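Local coordinates for protein DNA polymerase III, beta subunit (Thermotoga maritima, PDB 1VPK) that probably tethers DNA polymerases and other proteins to DNA and so confers processivity, as a ring-shaped head-to-tail homodimer around the duplex, at residues 168-173 against 200-205; 137-142 against 225-230; 340-345 against 360-365; 256-261 against 369-374. One frame throughout, in Å; residues are numbered along the deposited sequence.

Contact 1. Residues 168-173 against 200-205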
# COMPACT_ATOMS: atom_id res chain seq x y z
N GLY A 168 15.68 -11.07 -16.91
CA GLY A 168 16.64 -10.02 -17.18
C GLY A 168 16.26 -9.16 -18.36
O GLY A 168 15.15 -9.28 -18.91
N VAL A 169 17.18 -8.28 -18.72
CA VAL A 169 17.00 -7.38 -19.84
C VAL A 169 18.19 -7.54 -20.76
O VAL A 169 19.35 -7.58 -20.33
CB VAL A 169 16.93 -5.90 -19.41
CG1 VAL A 169 16.74 -4.97 -20.66
CG2 VAL A 169 15.82 -5.67 -18.39
N PHE A 170 17.87 -7.64 -22.04
CA PHE A 170 18.84 -7.87 -23.09
C PHE A 170 19.23 -6.53 -23.69
O PHE A 170 18.37 -5.71 -24.04
CB PHE A 170 18.23 -8.83 -24.14
CG PHE A 170 19.23 -9.36 -25.15
CD1 PHE A 170 20.33 -10.11 -24.75
CD2 PHE A 170 19.04 -9.13 -26.52
CE1 PHE A 170 21.23 -10.59 -25.68
CE2 PHE A 170 19.97 -9.62 -27.45
CZ PHE A 170 21.04 -10.34 -27.03
N TRP A 171 20.53 -6.31 -23.81
CA TRP A 171 21.07 -5.08 -24.36
C TRP A 171 21.65 -5.38 -25.73
O TRP A 171 22.47 -6.28 -25.84
CB TRP A 171 22.19 -4.53 -23.48
CG TRP A 171 21.81 -4.15 -22.09
CD1 TRP A 171 21.15 -4.91 -21.17
CD2 TRP A 171 22.15 -2.92 -21.42
NE1 TRP A 171 21.00 -4.20 -19.98
CE2 TRP A 171 21.61 -2.98 -20.12
CE3 TRP A 171 22.86 -1.77 -21.80
CZ2 TRP A 171 21.77 -1.94 -19.19
CZ3 TRP A 171 22.96 -0.72 -20.91
CH2 TRP A 171 22.44 -0.82 -19.61
N GLU A 172 21.27 -4.59 -26.75
CA GLU A 172 21.87 -4.65 -28.07
C GLU A 172 22.41 -3.31 -28.47
O GLU A 172 21.66 -2.31 -28.57
CB GLU A 172 20.85 -5.05 -29.12
CG GLU A 172 20.37 -6.47 -29.00
CD GLU A 172 19.29 -6.75 -30.04
OE1 GLU A 172 19.48 -6.41 -31.21
OE2 GLU A 172 18.24 -7.27 -29.66
N LEU A 173 23.72 -3.27 -28.69
CA LEU A 173 24.38 -2.07 -29.20
C LEU A 173 24.75 -2.19 -30.68
O LEU A 173 25.33 -3.19 -31.14
CB LEU A 173 25.68 -1.72 -28.42
CG LEU A 173 25.67 -1.12 -27.03
CD1 LEU A 173 24.98 0.24 -27.05
CD2 LEU A 173 25.01 -2.06 -26.03
N GLU A 200 29.53 -2.72 -32.11
CA GLU A 200 28.44 -3.64 -31.87
C GLU A 200 28.72 -4.62 -30.78
O GLU A 200 29.84 -5.07 -30.62
CB GLU A 200 28.15 -4.48 -33.08
CG GLU A 200 27.34 -3.74 -34.01
CD GLU A 200 26.95 -4.61 -35.14
OE1 GLU A 200 26.79 -5.84 -34.87
OE2 GLU A 200 26.81 -4.05 -36.24
N ALA A 201 27.66 -4.97 -30.07
CA ALA A 201 27.73 -5.85 -28.91
C ALA A 201 26.35 -6.17 -28.42
O ALA A 201 25.40 -5.41 -28.66
CB ALA A 201 28.54 -5.20 -27.79
N SER A 202 26.22 -7.29 -27.71
CA SER A 202 24.98 -7.62 -26.99
C SER A 202 25.28 -8.53 -25.80
O SER A 202 26.30 -9.23 -25.78
CB SER A 202 23.97 -8.28 -27.95
OG SER A 202 24.40 -9.58 -28.28
N PHE A 203 24.41 -8.46 -24.78
CA PHE A 203 24.55 -9.22 -23.55
C PHE A 203 23.22 -9.21 -22.77
O PHE A 203 22.40 -8.31 -22.92
CB PHE A 203 25.68 -8.64 -22.70
CG PHE A 203 25.60 -7.13 -22.49
CD1 PHE A 203 24.82 -6.60 -21.44
CD2 PHE A 203 26.32 -6.26 -23.32
CE1 PHE A 203 24.75 -5.23 -21.25
CE2 PHE A 203 26.27 -4.89 -23.12
CZ PHE A 203 25.48 -4.36 -22.10
N LEU A 204 23.05 -10.21 -21.92
CA LEU A 204 21.90 -10.29 -21.03
C LEU A 204 22.35 -9.98 -19.60
O LEU A 204 23.32 -10.55 -19.11
CB LEU A 204 21.33 -11.69 -21.10
CG LEU A 204 20.10 -12.04 -20.26
CD1 LEU A 204 18.90 -11.24 -20.59
CD2 LEU A 204 19.81 -13.53 -20.37
N LEU A 205 21.70 -9.02 -18.96
CA LEU A 205 21.89 -8.80 -17.53
C LEU A 205 20.64 -9.28 -16.80
O LEU A 205 19.50 -9.11 -17.30
CB LEU A 205 22.16 -7.32 -17.24
CG LEU A 205 23.43 -6.68 -17.86
CD1 LEU A 205 23.46 -5.22 -17.51
CD2 LEU A 205 24.74 -7.39 -17.44

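Contact 2. Residues 137-142 against 225-230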
# COMPACT_ATOMS: atom_id res chain seq x y z
N ILE A 137 34.19 -2.92 -24.87
CA ILE A 137 33.33 -2.01 -25.63
C ILE A 137 32.84 -1.01 -24.59
O ILE A 137 32.49 -1.40 -23.48
CB ILE A 137 32.19 -2.85 -26.27
CG1 ILE A 137 32.70 -3.45 -27.58
CG2 ILE A 137 30.89 -2.07 -26.46
CD1 ILE A 137 32.60 -4.97 -27.62
N THR A 138 32.90 0.27 -24.92
CA THR A 138 32.47 1.31 -23.99
C THR A 138 31.67 2.43 -24.67
O THR A 138 31.86 2.74 -25.88
CB THR A 138 33.67 1.88 -23.15
OG1 THR A 138 33.18 2.75 -22.14
CG2 THR A 138 34.63 2.62 -23.99
N PHE A 139 30.72 3.00 -23.92
CA PHE A 139 29.97 4.17 -24.37
C PHE A 139 29.45 4.99 -23.20
O PHE A 139 29.30 4.49 -22.10
CB PHE A 139 28.83 3.77 -25.32
CG PHE A 139 27.83 2.84 -24.70
CD1 PHE A 139 28.04 1.47 -24.72
CD2 PHE A 139 26.68 3.34 -24.08
CE1 PHE A 139 27.13 0.60 -24.11
CE2 PHE A 139 25.75 2.47 -23.46
CZ PHE A 139 25.99 1.11 -23.49
N GLU A 140 29.22 6.26 -23.45
CA GLU A 140 28.53 7.11 -22.49
C GLU A 140 27.06 7.20 -22.89
O GLU A 140 26.75 7.20 -24.07
CB GLU A 140 29.16 8.51 -22.46
CG GLU A 140 30.39 8.59 -21.54
CD GLU A 140 30.72 10.01 -21.10
OE1 GLU A 140 30.57 10.98 -21.90
OE2 GLU A 140 31.15 10.17 -19.94
N VAL A 141 26.15 7.27 -21.90
CA VAL A 141 24.75 7.59 -22.22
C VAL A 141 24.15 8.59 -21.22
O VAL A 141 24.51 8.61 -20.04
CB VAL A 141 23.88 6.28 -22.40
CG1 VAL A 141 23.92 5.44 -21.22
CG2 VAL A 141 22.43 6.62 -22.79
N ASP A 142 23.25 9.43 -21.73
CA ASP A 142 22.51 10.39 -20.90
C ASP A 142 21.77 9.57 -19.80
O ASP A 142 21.15 8.56 -20.06
CB ASP A 142 21.61 11.27 -21.82
CG ASP A 142 20.68 12.22 -21.04
OD1 ASP A 142 19.80 11.72 -20.28
OD2 ASP A 142 20.82 13.46 -21.21
N ILE A 225 26.28 8.69 -17.81
CA ILE A 225 26.95 7.56 -17.14
C ILE A 225 27.73 6.73 -18.17
O ILE A 225 27.44 6.79 -19.38
CB ILE A 225 25.97 6.61 -16.42
CG1 ILE A 225 24.95 6.00 -17.37
CG2 ILE A 225 25.27 7.31 -15.27
CD1 ILE A 225 25.43 4.71 -18.02
N THR A 226 28.72 5.97 -17.70
CA THR A 226 29.55 5.14 -18.58
C THR A 226 29.25 3.67 -18.43
O THR A 226 29.11 3.18 -17.32
CB THR A 226 31.05 5.34 -18.28
OG1 THR A 226 31.38 6.72 -18.44
CG2 THR A 226 31.90 4.51 -19.23
N VAL A 227 29.22 2.96 -19.56
CA VAL A 227 28.98 1.51 -19.60
C VAL A 227 30.15 0.88 -20.31
O VAL A 227 30.54 1.37 -21.35
CB VAL A 227 27.73 1.19 -20.40
CG1 VAL A 227 27.56 -0.34 -20.59
CG2 VAL A 227 26.48 1.84 -19.71
N ARG A 228 30.70 -0.18 -19.76
CA ARG A 228 31.78 -0.95 -20.41
C ARG A 228 31.50 -2.44 -20.33
O ARG A 228 31.11 -2.97 -19.26
CB ARG A 228 33.14 -0.67 -19.76
CG ARG A 228 34.34 -1.25 -20.57
CD ARG A 228 35.69 -0.74 -20.02
NE ARG A 228 35.86 -1.08 -18.60
CZ ARG A 228 35.61 -0.27 -17.57
NH1 ARG A 228 35.16 0.97 -17.75
NH2 ARG A 228 35.77 -0.72 -16.32
N TYR A 229 31.71 -3.12 -21.44
CA TYR A 229 31.46 -4.54 -21.53
C TYR A 229 32.72 -5.23 -21.99
O TYR A 229 33.31 -4.84 -23.01
CB TYR A 229 30.33 -4.76 -22.54
CG TYR A 229 30.08 -6.21 -22.95
CD1 TYR A 229 29.79 -7.16 -22.02
CD2 TYR A 229 30.09 -6.60 -24.30
CE1 TYR A 229 29.55 -8.49 -22.38
CE2 TYR A 229 29.83 -7.95 -24.68
CZ TYR A 229 29.55 -8.87 -23.69
OH TYR A 229 29.30 -10.21 -23.97
N ASP A 230 33.16 -6.25 -21.24
CA ASP A 230 34.42 -6.96 -21.59
C ASP A 230 34.25 -8.40 -22.09
O ASP A 230 35.23 -9.11 -22.25
CB ASP A 230 35.46 -6.89 -20.45
CG ASP A 230 35.03 -7.64 -19.19
OD1 ASP A 230 34.06 -8.44 -19.25
OD2 ASP A 230 35.66 -7.39 -18.13
O HOH W 1 35.11 2.98 -20.18

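Contact 3. Residues 340-345 against 360-365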
# COMPACT_ATOMS: atom_id res chain seq x y z
N LYS A 340 0.11 1.38 -18.77
CA LYS A 340 0.81 2.06 -17.70
C LYS A 340 2.13 2.67 -18.14
O LYS A 340 2.55 3.68 -17.59
CB LYS A 340 1.14 1.09 -16.55
CG LYS A 340 -0.07 0.45 -15.86
CD LYS A 340 0.34 -0.60 -14.81
CE LYS A 340 -0.91 -1.37 -14.21
NZ LYS A 340 -0.65 -2.87 -14.11
N HIS A 341 2.82 2.02 -19.08
CA HIS A 341 4.14 2.47 -19.47
C HIS A 341 4.21 3.32 -20.72
O HIS A 341 5.29 3.76 -21.11
CB HIS A 341 5.04 1.25 -19.63
CG HIS A 341 5.30 0.57 -18.34
ND1 HIS A 341 4.49 -0.42 -17.85
CD2 HIS A 341 6.22 0.82 -17.38
CE1 HIS A 341 4.92 -0.79 -16.66
NE2 HIS A 341 5.98 -0.07 -16.36
N ILE A 342 3.07 3.51 -21.37
CA ILE A 342 2.99 4.41 -22.52
C ILE A 342 2.54 5.77 -22.05
O ILE A 342 1.65 5.89 -21.19
CB ILE A 342 2.04 3.84 -23.57
CG1 ILE A 342 2.67 2.58 -24.19
CG2 ILE A 342 1.69 4.88 -24.64
CD1 ILE A 342 1.81 1.86 -25.17
N GLU A 343 3.14 6.80 -22.62
CA GLU A 343 2.89 8.17 -22.18
C GLU A 343 1.99 8.96 -23.11
O GLU A 343 1.39 9.94 -22.68
CB GLU A 343 4.23 8.87 -21.96
CG GLU A 343 5.19 7.93 -21.21
CD GLU A 343 6.39 8.61 -20.55
OE1 GLU A 343 6.34 9.85 -20.25
OE2 GLU A 343 7.38 7.87 -20.32
N THR A 344 1.83 8.53 -24.35
CA THR A 344 0.91 9.20 -25.27
C THR A 344 -0.56 8.97 -24.91
O THR A 344 -0.89 7.97 -24.31
CB THR A 344 1.13 8.78 -26.75
OG1 THR A 344 1.01 7.35 -26.89
CG2 THR A 344 2.49 9.18 -27.19
N GLU A 345 -1.42 9.90 -25.33
CA GLU A 345 -2.84 9.83 -25.04
C GLU A 345 -3.55 8.78 -25.86
O GLU A 345 -4.58 8.28 -25.43
CB GLU A 345 -3.53 11.15 -25.29
CG GLU A 345 -3.06 12.23 -24.40
CD GLU A 345 -3.68 13.57 -24.71
OE1 GLU A 345 -4.77 13.63 -25.28
OE2 GLU A 345 -3.04 14.60 -24.38
N ILE A 360 1.43 -3.53 -29.57
CA ILE A 360 0.96 -2.28 -29.06
C ILE A 360 2.08 -1.22 -29.05
O ILE A 360 3.24 -1.44 -28.57
CB ILE A 360 0.37 -2.44 -27.66
CG1 ILE A 360 -0.80 -3.44 -27.69
CG2 ILE A 360 -0.10 -1.08 -27.14
CD1 ILE A 360 -1.26 -3.86 -26.34
N ASN A 361 1.74 -0.05 -29.57
CA ASN A 361 2.70 1.05 -29.54
C ASN A 361 2.04 2.39 -29.31
O ASN A 361 0.87 2.55 -29.57
CB ASN A 361 3.52 1.04 -30.84
CG ASN A 361 2.69 0.95 -32.05
OD1 ASN A 361 2.46 -0.16 -32.59
ND2 ASN A 361 2.28 2.11 -32.57
N PRO A 362 2.81 3.38 -28.85
CA PRO A 362 2.29 4.75 -28.80
C PRO A 362 2.05 5.24 -30.21
O PRO A 362 2.77 4.83 -31.11
CB PRO A 362 3.40 5.56 -28.17
CG PRO A 362 4.51 4.72 -28.07
CD PRO A 362 4.21 3.32 -28.45
N LEU A 363 1.06 6.12 -30.38
CA LEU A 363 0.73 6.63 -31.69
C LEU A 363 1.79 7.59 -32.10
O LEU A 363 2.07 8.55 -31.43
CB LEU A 363 -0.64 7.33 -31.68
CG LEU A 363 -1.13 8.00 -32.96
CD1 LEU A 363 -1.36 6.89 -34.03
CD2 LEU A 363 -2.38 8.80 -32.75
N ASP A 364 2.36 7.32 -33.27
CA ASP A 364 3.29 8.21 -33.96
C ASP A 364 4.61 8.48 -33.21
O ASP A 364 5.21 9.53 -33.35
CB ASP A 364 2.61 9.52 -34.32
CG ASP A 364 1.61 9.36 -35.45
OD1 ASP A 364 1.77 8.47 -36.31
OD2 ASP A 364 0.65 10.14 -35.45
N ILE A 365 5.02 7.52 -32.41
CA ILE A 365 6.25 7.64 -31.62
C ILE A 365 6.99 6.38 -31.92
O ILE A 365 6.46 5.31 -31.76
CB ILE A 365 5.99 7.71 -30.11
CG1 ILE A 365 5.20 8.96 -29.76
CG2 ILE A 365 7.31 7.68 -29.35
CD1 ILE A 365 5.92 10.24 -29.98

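Contact 4. Residues 256-261 against 369-374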
# COMPACT_ATOMS: atom_id res chain seq x y z
N LYS A 256 12.71 -11.41 -32.27
CA LYS A 256 12.24 -10.81 -33.52
C LYS A 256 11.17 -11.68 -34.23
O LYS A 256 10.28 -11.17 -34.89
CB LYS A 256 13.43 -10.51 -34.44
CG LYS A 256 14.37 -9.40 -33.86
CD LYS A 256 15.88 -9.60 -34.17
CE LYS A 256 16.71 -8.45 -33.62
NZ LYS A 256 18.13 -8.80 -33.41
N ARG A 257 11.20 -12.99 -34.00
CA ARG A 257 10.17 -13.87 -34.58
C ARG A 257 8.77 -13.68 -34.01
O ARG A 257 7.82 -14.14 -34.60
CB ARG A 257 10.58 -15.33 -34.41
CG ARG A 257 11.89 -15.72 -35.10
CD ARG A 257 12.51 -16.80 -34.30
NE ARG A 257 13.59 -17.53 -34.95
CZ ARG A 257 13.40 -18.56 -35.78
NH1 ARG A 257 12.17 -18.99 -36.09
NH2 ARG A 257 14.46 -19.15 -36.32
N VAL A 258 8.61 -13.03 -32.87
CA VAL A 258 7.27 -12.73 -32.40
C VAL A 258 6.81 -11.30 -32.72
O VAL A 258 5.69 -10.90 -32.35
CB VAL A 258 7.13 -13.00 -30.88
CG1 VAL A 258 7.73 -14.36 -30.56
CG2 VAL A 258 7.80 -11.88 -29.99
N ILE A 259 7.70 -10.51 -33.31
CA ILE A 259 7.33 -9.17 -33.72
C ILE A 259 6.83 -9.27 -35.17
O ILE A 259 7.63 -9.47 -36.06
CB ILE A 259 8.50 -8.21 -33.61
CG1 ILE A 259 9.01 -8.19 -32.17
CG2 ILE A 259 8.11 -6.80 -34.11
CD1 ILE A 259 10.21 -7.39 -32.00
N PRO A 260 5.51 -9.19 -35.39
CA PRO A 260 5.00 -9.31 -36.76
C PRO A 260 5.48 -8.21 -37.68
O PRO A 260 5.77 -7.11 -37.24
CB PRO A 260 3.49 -9.23 -36.58
CG PRO A 260 3.26 -9.71 -35.16
CD PRO A 260 4.40 -9.04 -34.43
N GLU A 261 5.61 -8.54 -38.98
CA GLU A 261 6.12 -7.58 -39.95
C GLU A 261 4.98 -6.83 -40.65
O GLU A 261 5.20 -5.76 -41.22
CB GLU A 261 7.03 -8.25 -40.97
CG GLU A 261 8.50 -8.27 -40.58
CD GLU A 261 8.85 -9.38 -39.62
OE1 GLU A 261 8.69 -10.57 -39.98
OE2 GLU A 261 9.32 -9.07 -38.49
N LEU A 369 7.98 -0.32 -28.31
CA LEU A 369 6.92 -1.23 -28.72
C LEU A 369 6.78 -2.42 -27.79
O LEU A 369 7.74 -2.85 -27.10
CB LEU A 369 7.10 -1.70 -30.15
CG LEU A 369 8.10 -2.79 -30.52
CD1 LEU A 369 7.61 -4.19 -30.20
CD2 LEU A 369 8.35 -2.69 -31.98
N TYR A 370 5.56 -2.92 -27.75
CA TYR A 370 5.15 -3.99 -26.84
C TYR A 370 4.47 -5.07 -27.62
O TYR A 370 3.73 -4.77 -28.50
CB TYR A 370 4.22 -3.45 -25.74
CG TYR A 370 4.93 -2.36 -24.99
CD1 TYR A 370 5.77 -2.67 -23.93
CD2 TYR A 370 4.83 -1.02 -25.39
CE1 TYR A 370 6.49 -1.64 -23.25
CE2 TYR A 370 5.53 -0.00 -24.71
CZ TYR A 370 6.36 -0.33 -23.67
OH TYR A 370 7.04 0.63 -22.99
N ILE A 371 4.70 -6.32 -27.25
CA ILE A 371 4.05 -7.49 -27.87
C ILE A 371 3.33 -8.24 -26.73
O ILE A 371 3.89 -8.39 -25.61
CB ILE A 371 5.09 -8.45 -28.52
CG1 ILE A 371 5.94 -7.72 -29.59
CG2 ILE A 371 4.39 -9.70 -29.09
CD1 ILE A 371 5.21 -7.38 -30.81
N VAL A 372 2.07 -8.61 -26.97
CA VAL A 372 1.31 -9.49 -26.08
C VAL A 372 0.79 -10.67 -26.91
O VAL A 372 0.24 -10.49 -27.99
CB VAL A 372 0.13 -8.75 -25.38
CG1 VAL A 372 -0.48 -9.62 -24.27
CG2 VAL A 372 0.61 -7.45 -24.72
N MET A 373 0.99 -11.89 -26.42
CA MET A 373 0.54 -13.09 -27.09
C MET A 373 -0.92 -13.28 -26.68
O MET A 373 -1.28 -12.98 -25.55
CB MET A 373 1.35 -14.29 -26.59
CG MET A 373 2.87 -14.14 -26.80
SD MET A 373 3.42 -13.97 -28.52
CE MET A 373 2.51 -15.36 -29.23
N PRO A 374 -1.76 -13.80 -27.59
CA PRO A 374 -3.15 -14.01 -27.26
C PRO A 374 -3.38 -15.30 -26.52
O PRO A 374 -2.49 -16.13 -26.45
CB PRO A 374 -3.83 -14.08 -28.62
CG PRO A 374 -2.83 -14.56 -29.54
CD PRO A 374 -1.46 -14.22 -28.97

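Contact 1. Residues 168-173 against 200-205
Trp-171 and Phe-203 exchange backbone hydrogen bonds at the middle of this pairing. Trp-171 N donates almost linearly to Phe-203 O (2.9 Å, 178° at the hydrogen), and Phe-203 N returns to Trp-171 O at 3.1 Å. Equivalent reciprocal bonds join Val-169 with Leu-205 and Leu-173 with Ala-201, giving six in all. The two strands form a regular antiparallel ladder in which 201-206 is the outermost strand of its sheet within the chain. This sheet belongs to the central domain and continues into the C-terminal one.

On the face bearing Val-169, Trp-171 and Leu-173, an offset stack forms between the five-membered ring of Trp-171 and the ring of Phe-203, with centroids 4.6 Å apart and planes at 26°. Phe-203 CG lies between its backbone N and carbonyl carbon (chi1 50°), and the ring end comes nearer the partner strand. Phe-203 CE1 sits over the indole face, only 3.2 Å from Trp-171 CG, while Trp-171 CB makes a CH-pi contact with the Phe-203 ring. Further along the indole, Leu-205 CD1 lies 3.6 Å from Trp-171 NE1, and Met-210 of helix 207-218 packs on Val-169, Trp-171 and Leu-205. On the other face, with Phe-170, Glu-172 and Leu-204, Phe-170 CD1 approaches Phe-203 O at 3.3 Å and the Phe-170 ring stacks on Phe-252; Glu-172 OE2 is hydrogen-bonded to Tyr-255 OH.

Contact 2. Residues 137-142 against 225-230
Phe-139 and Val-227 lie side by side and point the same way, with Val-227 CB over one face of the ring, displaced toward its rim and 3.5 Å from Phe-139 CZ. A chi1 of 60° sets Phe-139 CG between its backbone N and carbonyl carbon; the ring receives Val-227 CB as a CH-pi contact, its centroid 3.9 Å away. Val-141 and Ile-225 have the same side-by-side orientation, Val-141 CG1 meeting Ile-225 CD1 at 3.6 Å.

Polar groups occupy the opposite face. Thr-138 OG1, anti to the backbone N (chi1 -172°), is 3.1 Å from Val-227 O and 2.8 Å from a water. That water accepts from Arg-228 NH1 in the guanidinium plane at 3.2 Å, and Arg-228 NH2 is hydrogen-bonded to Ala-133 O. Reciprocal N-H to O bonds in the pairs Ile-137/Tyr-229, Phe-139/Val-227 and Val-141/Ile-225 fix the register of this antiparallel edge pairing of the central domain.

Strand 137-142 is an outermost strand of its sheet within the chain, a sheet that also takes in N-terminal-domain strands, 63-68 lying next to 241-246. Asp-142 N-caps helix 143-153 through Leu-145 N, and Leu-146 packs on Val-141 and Ile-225. Strand 233-237 flanks 224-229 on its other side, while Ala-201 of strand 201-206 touches both Ile-137 and Tyr-229.

Contact 3. Residues 340-345 against 360-365
Thr-344 lies across the ring of Pro-362, the two side chains crossing at about a right angle. Thr-344 OG1 is placed between the backbone N and the carbonyl carbon (chi1 57°) and comes within 3.2 Å of Pro-362 CB. The approach is van der Waals contact, since the polar partner of this hydroxyl is Glu-346 O. On the other branch, the methyl Thr-344 CG2 meets Ile-365 CG1 at 3.7 Å, these two side chains sliding past each other in opposite directions.

Ile-342 supplies a second patch, of apolar side chains. Ile-342 CG2 rests 4.0 Å from Pro-362 CB, and Ile-342 CD1 lies the same 4.0 Å from Ile-360 CG2, so one side chain touches both Ile-360 and Pro-362, whose CB atoms are directed toward segment 340-345. Asn-361, between them, points away, and Asn-361 ND2 donates to Pro-362 O at 3.1 Å; the bond is straight at the hydrogen (176°), although the donor stands well above the carbonyl plane.

From Pro-362 to Ile-365 the chain forms a type II beta turn that ends the strand, and 342-345 connects helix 332-341 to strand 346-351. This is a helix-to-strand connection packed on the end of an inner strand and the turn that follows it, in the helix-on-sheet fold that DNA-encircling processivity rings repeat.

Contact 4. Residues 256-261 against 369-374
Ile-371 touches Val-258, Ile-259 and Pro-260 with both of its branches. With chi1 at -57° its CG1 is anti to the carbonyl carbon and its CG2 anti to the backbone N, and chi2 at -71° then bends CD1 away from a fully extended chain. Ile-371 CD1 comes to 4.0 Å from Ile-259 CA and meets Pro-260 CD tip to tip at 4.1 Å. Ile-371 CG2 lies 3.7 Å from Val-258 O and 4.1 Å from Val-258 CG2, where the two side chains meet obliquely. Ile-259 is met differently: its side chain crosses that of Ile-371 at about a right angle, Ile-259 CG1 against Ile-371 CG1 at 4.0 Å. Two residues earlier in the strand, Leu-369 CD1 and Ile-259 CD1 are only loosely in touch at 4.5 Å.

All of these distances are van der Waals separations, and neither segment donates a hydrogen bond to the other. Inside 256-261 the 3-10 turn is closed by a bond from Ile-259 N to Lys-256 O (3.1 Å). Val-258 and Ile-259, next to each other in the chain, both touch Ile-371.

Leu-369 and Ile-371 project from one face of strand 368-372, whereas Tyr-370 and Val-372 project from the other and pack on helix 332-341. The strand runs between 187-194 and 358-362, hydrogen-bonded to both. Ile-259 extends over these neighbours, touching Leu-190 on the first and Gln-359 on the second, so the segment that leads from the central domain toward strand 265-270 lies against the sheet face opposite the helix.

Overall arrangement
Contact 1 is buried, contacts 2 and 3 partly so, and contact 4 lies at the surface. The chemistry divides differently: contacts 1 and 2 are antiparallel strand pairs held by backbone hydrogen bonds, whereas 3 and 4 join mainly loop segments, flanked by helical turns, to strands by van der Waals packing, largely of apolar side chains. Contacts 1 and 2, both in the central domain but in separate sheets, touch where Phe-203 packs on Tyr-229 and Leu-173 on Phe-139. Contacts 3 and 4 use neighbouring strands, 358-362 and 368-372, with Tyr-370 packing on Ile-342. Those strands belong to the same sheet as contact 1, and a long, weak Glu-172 to Lys-256 ion pair also connects contacts 1 and 4.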